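Local coordinates for protein transglutaminase elicitor (Phytophthora sojae, PDB 3TW5) that probably cross-links proteins as a transglutaminase, joining glutamine and lysine side chains, and acts as an elicitor of plant innate immunity, at residues P36-P40 against W131-I136. The protein carries 1 engineered substitution. Coordinates in Å, arbitrary orientation, origin at the centre of the assembly. Residues are numbered along the deposited sequence.
Sequences PWAGP and WSPAAI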
# COMPACT_ATOMS: atom_id res chain seq x y z
N PRO A 36 -8.93 5.70 -0.58
CA PRO A 36 -8.76 4.34 -0.07
C PRO A 36 -8.91 4.35 1.45
O PRO A 36 -8.45 5.28 2.11
CB PRO A 36 -7.32 4.01 -0.46
CG PRO A 36 -7.02 4.87 -1.62
CD PRO A 36 -7.77 6.15 -1.36
N TRP A 37 -9.57 3.33 1.99
CA TRP A 37 -9.85 3.28 3.42
C TRP A 37 -8.66 2.84 4.27
O TRP A 37 -7.77 2.14 3.79
CB TRP A 37 -11.08 2.42 3.74
CG TRP A 37 -11.14 1.08 3.05
CD1 TRP A 37 -11.80 0.79 1.89
CD2 TRP A 37 -10.56 -0.15 3.49
NE1 TRP A 37 -11.66 -0.53 1.57
CE2 TRP A 37 -10.90 -1.14 2.54
CE3 TRP A 37 -9.78 -0.51 4.59
CZ2 TRP A 37 -10.49 -2.47 2.66
CZ3 TRP A 37 -9.36 -1.84 4.71
CH2 TRP A 37 -9.72 -2.80 3.75
N ALA A 38 -8.64 3.28 5.52
CA ALA A 38 -7.58 2.92 6.45
C ALA A 38 -7.88 1.58 7.12
O ALA A 38 -9.04 1.26 7.38
CB ALA A 38 -7.39 4.01 7.49
N GLY A 39 -6.83 0.82 7.38
CA GLY A 39 -6.93 -0.48 8.03
C GLY A 39 -5.54 -0.99 8.37
O GLY A 39 -4.56 -0.51 7.81
N PRO A 40 -5.45 -1.96 9.29
CA PRO A 40 -4.12 -2.41 9.69
C PRO A 40 -3.51 -3.41 8.71
O PRO A 40 -4.20 -3.89 7.80
CB PRO A 40 -4.38 -3.08 11.04
CG PRO A 40 -5.78 -3.53 10.99
CD PRO A 40 -6.51 -2.74 9.94
N TRP A 131 -3.88 -5.40 2.06
CA TRP A 131 -4.77 -4.34 2.51
C TRP A 131 -4.85 -3.18 1.51
O TRP A 131 -5.94 -2.69 1.21
CB TRP A 131 -4.35 -3.82 3.90
CG TRP A 131 -4.72 -2.39 4.14
CD1 TRP A 131 -5.98 -1.87 4.24
CD2 TRP A 131 -3.82 -1.28 4.30
NE1 TRP A 131 -5.92 -0.51 4.45
CE2 TRP A 131 -4.61 -0.13 4.50
CE3 TRP A 131 -2.42 -1.16 4.31
CZ2 TRP A 131 -4.05 1.14 4.69
CZ3 TRP A 131 -1.86 0.10 4.50
CH2 TRP A 131 -2.68 1.23 4.70
N SER A 132 -3.69 -2.76 1.01
CA SER A 132 -3.60 -1.61 0.10
C SER A 132 -4.52 -1.71 -1.13
O SER A 132 -5.31 -0.80 -1.37
CB SER A 132 -2.16 -1.36 -0.32
OG SER A 132 -1.32 -1.24 0.81
N PRO A 133 -4.42 -2.82 -1.90
CA PRO A 133 -5.32 -2.94 -3.05
C PRO A 133 -6.79 -3.10 -2.64
O PRO A 133 -7.67 -2.68 -3.38
CB PRO A 133 -4.82 -4.21 -3.75
CG PRO A 133 -4.09 -4.96 -2.71
CD PRO A 133 -3.47 -3.94 -1.84
N ALA A 134 -7.03 -3.68 -1.47
CA ALA A 134 -8.39 -3.80 -0.94
C ALA A 134 -8.94 -2.43 -0.56
O ALA A 134 -10.10 -2.13 -0.83
CB ALA A 134 -8.42 -4.74 0.25
N ALA A 135 -8.08 -1.59 0.03
CA ALA A 135 -8.44 -0.21 0.34
C ALA A 135 -8.89 0.56 -0.90
O ALA A 135 -9.88 1.29 -0.86
CB ALA A 135 -7.27 0.50 1.00
N ILE A 136 -8.18 0.36 -2.01
CA ILE A 136 -8.50 1.00 -3.28
C ILE A 136 -9.77 0.42 -3.90
O ILE A 136 -10.79 1.10 -4.00
CB ILE A 136 -7.32 0.93 -4.28
CG1 ILE A 136 -6.08 1.61 -3.70
CG2 ILE A 136 -7.72 1.54 -5.63
CD1 ILE A 136 -4.78 1.18 -4.34
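The extended loop P36-P40 runs opposite in direction to helix segment W131-I136, diverging from it: CA atoms lie 4.6 Å apart at P36 and A135 but 7.1 Å at G39 and W131. The contact is buried, its centre about 7 Å from the centre of the chain, and helix 128-137 probably corresponds to the central helix of the papain-like (clan CA) fold, which in that clan carries the nucleophile near its N-terminal end. Two tryptophans interlock the segments. W131 NE1 donates a hydrogen bond to W37 O (3.3 Å), while G39 O lies over one face of the W131 indole, 3.3 Å from CE2. One face of the W37 indole lies against the helix, with A135 CA 3.5 Å from the centroid of its five-membered ring, a CH-pi contact; W37 CZ3 meets W131 CD1 at 3.4 Å, the rings oblique. W37 NE1 is hydrogen-bonded to E138 O, and K158 NZ of helix 154-167 to A38 O. At the other end, P36 CA makes a CA-H...O contact with A135 O at 3.3 Å.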